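Local coordinates for DUF2020 domain-containing protein (Corynebacterium diphtheriae, PDB 3V7B) that is of unknown function but belongs to the DUF2020 family, in the Mog1p/PsbP clan, and folds around an antiparallel beta sheet backed by helices, at residues A[5-17]-A[46-58]. Numbering follows the deposited sequence.
Sequences VHDSALPFDALPM and GQGVDTRFDTPAC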
# COMPACT_ATOMS: atom_id res chain seq x y z
N VAL A 5 -13.10 11.24 -13.71
CA VAL A 5 -13.03 10.76 -12.26
C VAL A 5 -11.99 9.66 -12.06
O VAL A 5 -11.89 8.73 -12.87
CB VAL A 5 -14.44 10.32 -11.69
CG1 VAL A 5 -14.62 8.81 -11.53
CG2 VAL A 5 -14.69 10.97 -10.33
N HIS A 6 -11.22 9.77 -10.99
CA HIS A 6 -10.18 8.78 -10.70
C HIS A 6 -10.59 7.92 -9.58
O HIS A 6 -11.27 8.36 -8.65
CB HIS A 6 -8.87 9.46 -10.29
CG HIS A 6 -8.29 10.29 -11.37
ND1 HIS A 6 -7.76 9.73 -12.49
CD2 HIS A 6 -8.27 11.68 -11.55
CE1 HIS A 6 -7.37 10.73 -13.33
NE2 HIS A 6 -7.67 11.92 -12.75
N ASP A 7 -10.12 6.69 -9.65
CA ASP A 7 -10.33 5.69 -8.61
C ASP A 7 -11.84 5.57 -8.19
O ASP A 7 -12.16 5.40 -7.02
CB ASP A 7 -9.50 6.02 -7.38
CG ASP A 7 -8.03 6.09 -7.64
OD1 ASP A 7 -7.52 5.73 -8.74
OD2 ASP A 7 -7.34 6.46 -6.63
N SER A 8 -12.72 5.61 -9.17
CA SER A 8 -14.18 5.52 -8.93
C SER A 8 -14.68 6.49 -7.85
O SER A 8 -15.64 6.19 -7.11
CB SER A 8 -14.53 4.06 -8.49
OG SER A 8 -13.96 3.06 -9.33
N ALA A 9 -14.05 7.67 -7.76
CA ALA A 9 -14.38 8.71 -6.80
C ALA A 9 -14.43 8.17 -5.37
O ALA A 9 -15.17 8.66 -4.56
CB ALA A 9 -15.68 9.41 -7.21
N LEU A 10 -13.64 7.13 -5.06
CA LEU A 10 -13.63 6.59 -3.70
C LEU A 10 -13.12 7.63 -2.71
O LEU A 10 -12.23 8.40 -3.06
CB LEU A 10 -12.78 5.30 -3.58
CG LEU A 10 -13.46 4.05 -4.23
CD1 LEU A 10 -12.48 2.86 -4.32
CD2 LEU A 10 -14.75 3.61 -3.55
N PRO A 11 -13.64 7.62 -1.46
CA PRO A 11 -13.24 8.59 -0.46
C PRO A 11 -11.78 8.32 0.03
O PRO A 11 -11.23 7.24 -0.22
CB PRO A 11 -14.20 8.34 0.67
CG PRO A 11 -14.57 6.89 0.53
CD PRO A 11 -14.69 6.73 -0.96
N PHE A 12 -11.21 9.32 0.70
CA PHE A 12 -9.79 9.26 1.21
C PHE A 12 -9.48 7.99 2.05
O PHE A 12 -8.31 7.52 2.09
CB PHE A 12 -9.46 10.50 2.04
CG PHE A 12 -10.04 10.48 3.40
CD1 PHE A 12 -11.42 10.73 3.59
CD2 PHE A 12 -9.28 10.17 4.50
CE1 PHE A 12 -11.98 10.64 4.86
CE2 PHE A 12 -9.84 10.15 5.82
CZ PHE A 12 -11.17 10.38 5.98
N ASP A 13 -10.49 7.44 2.69
CA ASP A 13 -10.29 6.34 3.65
C ASP A 13 -10.76 4.98 3.07
O ASP A 13 -10.98 4.06 3.80
CB ASP A 13 -10.98 6.63 4.99
CG ASP A 13 -12.51 6.91 4.85
OD1 ASP A 13 -13.07 7.06 3.72
OD2 ASP A 13 -13.10 7.06 5.93
N ALA A 14 -10.95 4.91 1.73
CA ALA A 14 -11.28 3.63 1.06
C ALA A 14 -10.15 2.62 1.24
O ALA A 14 -8.92 2.97 1.16
CB ALA A 14 -11.56 3.81 -0.44
N LEU A 15 -10.54 1.36 1.43
CA LEU A 15 -9.54 0.32 1.58
C LEU A 15 -9.72 -0.69 0.43
O LEU A 15 -10.83 -0.93 0.01
CB LEU A 15 -9.69 -0.40 2.90
CG LEU A 15 -9.31 0.42 4.14
CD1 LEU A 15 -9.73 -0.31 5.40
CD2 LEU A 15 -7.82 0.63 4.13
N PRO A 16 -8.64 -1.31 -0.03
CA PRO A 16 -8.72 -2.34 -1.10
C PRO A 16 -9.62 -3.52 -0.71
O PRO A 16 -9.57 -3.96 0.43
CB PRO A 16 -7.31 -2.82 -1.20
CG PRO A 16 -6.48 -1.69 -0.68
CD PRO A 16 -7.26 -1.11 0.42
N MSE A 17 -10.37 -4.06 -1.66
CA MSE A 17 -11.25 -5.21 -1.39
C MSE A 17 -11.27 -6.11 -2.64
O MSE A 17 -12.21 -6.08 -3.44
CB MSE A 17 -12.68 -4.76 -1.01
CG MSE A 17 -12.81 -3.76 0.16
SE MSE A 17 -14.69 -3.20 0.46
CE MSE A 17 -15.17 -4.88 1.39
N GLY A 46 -2.44 -16.65 -1.23
CA GLY A 46 -3.20 -16.14 -2.36
C GLY A 46 -3.05 -14.64 -2.42
O GLY A 46 -2.42 -14.04 -1.50
N GLN A 47 -3.63 -14.04 -3.46
CA GLN A 47 -3.52 -12.61 -3.67
C GLN A 47 -4.61 -12.12 -4.58
O GLN A 47 -5.16 -12.90 -5.27
CB GLN A 47 -2.16 -12.24 -4.22
CG GLN A 47 -1.92 -12.66 -5.66
CD GLN A 47 -0.44 -12.55 -5.98
OE1 GLN A 47 0.25 -13.56 -5.97
NE2 GLN A 47 0.03 -11.34 -6.23
N GLY A 48 -4.93 -10.83 -4.52
CA GLY A 48 -5.93 -10.26 -5.47
C GLY A 48 -5.66 -8.79 -5.72
O GLY A 48 -4.73 -8.24 -5.16
N VAL A 49 -6.39 -8.27 -6.69
CA VAL A 49 -6.28 -6.95 -7.14
C VAL A 49 -7.69 -6.31 -7.04
O VAL A 49 -8.73 -7.00 -7.18
CB VAL A 49 -5.87 -6.85 -8.63
CG1 VAL A 49 -4.50 -7.51 -8.88
CG2 VAL A 49 -6.91 -7.54 -9.49
N ASP A 50 -7.70 -5.00 -6.84
CA ASP A 50 -8.92 -4.23 -6.72
C ASP A 50 -8.84 -3.19 -7.77
O ASP A 50 -8.13 -2.20 -7.61
CB ASP A 50 -9.05 -3.68 -5.28
CG ASP A 50 -10.35 -2.82 -5.06
OD1 ASP A 50 -11.04 -2.45 -6.05
OD2 ASP A 50 -10.65 -2.56 -3.88
N THR A 51 -9.58 -3.39 -8.87
CA THR A 51 -9.52 -2.53 -10.04
C THR A 51 -10.45 -1.32 -9.93
O THR A 51 -10.67 -0.59 -10.93
CB THR A 51 -9.90 -3.31 -11.29
OG1 THR A 51 -11.19 -3.88 -11.10
CG2 THR A 51 -8.89 -4.40 -11.52
N ARG A 52 -11.03 -1.10 -8.75
CA ARG A 52 -11.73 0.22 -8.54
C ARG A 52 -10.82 1.43 -8.68
O ARG A 52 -11.25 2.52 -9.11
CB ARG A 52 -12.49 0.28 -7.21
CG ARG A 52 -13.64 -0.68 -7.17
CD ARG A 52 -14.33 -0.68 -5.80
NE ARG A 52 -13.35 -0.98 -4.75
CZ ARG A 52 -13.49 -0.67 -3.46
NH1 ARG A 52 -14.61 -0.08 -3.01
NH2 ARG A 52 -12.53 -0.95 -2.56
N PHE A 53 -9.56 1.19 -8.40
CA PHE A 53 -8.51 2.23 -8.45
C PHE A 53 -7.92 2.25 -9.85
O PHE A 53 -7.76 1.20 -10.42
CB PHE A 53 -7.47 1.93 -7.42
CG PHE A 53 -8.05 1.79 -6.02
CD1 PHE A 53 -8.25 2.91 -5.20
CD2 PHE A 53 -8.45 0.58 -5.56
CE1 PHE A 53 -8.84 2.79 -3.90
CE2 PHE A 53 -9.01 0.43 -4.27
CZ PHE A 53 -9.20 1.53 -3.44
N ASP A 54 -7.59 3.43 -10.35
CA ASP A 54 -6.95 3.52 -11.70
C ASP A 54 -5.76 2.54 -11.78
O ASP A 54 -5.63 1.75 -12.73
CB ASP A 54 -6.42 4.92 -12.00
CG ASP A 54 -7.50 6.01 -11.99
OD1 ASP A 54 -8.71 5.70 -11.95
OD2 ASP A 54 -7.07 7.19 -12.02
N THR A 55 -4.88 2.59 -10.77
CA THR A 55 -3.85 1.58 -10.58
C THR A 55 -4.40 0.58 -9.60
O THR A 55 -4.66 0.93 -8.43
CB THR A 55 -2.53 2.17 -10.02
OG1 THR A 55 -2.01 3.09 -10.98
CG2 THR A 55 -1.55 1.06 -9.79
N PRO A 56 -4.60 -0.67 -10.05
CA PRO A 56 -5.23 -1.60 -9.09
C PRO A 56 -4.48 -1.73 -7.80
O PRO A 56 -3.28 -1.79 -7.80
CB PRO A 56 -5.22 -2.94 -9.84
CG PRO A 56 -5.24 -2.55 -11.27
CD PRO A 56 -4.26 -1.40 -11.29
N ALA A 57 -5.21 -1.79 -6.70
CA ALA A 57 -4.67 -2.11 -5.40
C ALA A 57 -4.36 -3.59 -5.37
O ALA A 57 -5.05 -4.37 -6.03
CB ALA A 57 -5.66 -1.76 -4.34
N CYS A 58 -3.31 -3.98 -4.65
CA CYS A 58 -2.88 -5.39 -4.62
C CYS A 58 -2.87 -5.82 -3.14
O CYS A 58 -2.34 -5.13 -2.26
CB CYS A 58 -1.49 -5.60 -5.22
SG CYS A 58 -1.40 -5.16 -6.98
O HOH W 1 -5.05 4.68 -8.61
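Asp50 OD2 takes two hydrogen bonds, from the backbone N of Met17 at 2.7 Å on its anti side and from Arg52 NH2 on its syn lone pair. The other oxygen, OD1, accepts the backbone N of Arg52, an Asx turn, and also Arg52 NE; NE and NH2 thus grip the carboxylate side-on, one to each oxygen, in a salt bridge that fixes the rotation of the guanidinium. Leu10 CD1 sits 3.7 Å above the guanidinium plane, over its centre, and NH2 reaches Leu15 O at the edge in a weak bond. Asp50 to Phe53 form a type I turn in the hairpin loop between edge strand 46-50 and strand 57-61 of the antiparallel sheet; the N-terminal 5-17 segment runs across this loop. The same Leu10 CD1 also packs 3.6 Å from Phe53 CZ, while Pro16 CB lies against Ala57 CB. Each of two aspartates offers its backbone N-H to the other's carboxylate: Asp54 N gives to Asp7 OD1 (2.8 Å) and Asp7 N to Asp54 OD1 (2.9 Å), each oxygen being met from above its carboxylate plane. With CG beside its own backbone N (chi1 -60°), Asp54 presents the syn lone pair of OD2 to His6 ND1, which donates at 2.7 Å. A water bridges Asp7 OD1 to Thr55 N, and Asp7 OD2 makes a salt bridge to Arg74, which probably offsets the closeness of Asp7 OD1 and Asp54 OD1. Ser8 OG donates to Arg52 O, in the carbonyl plane.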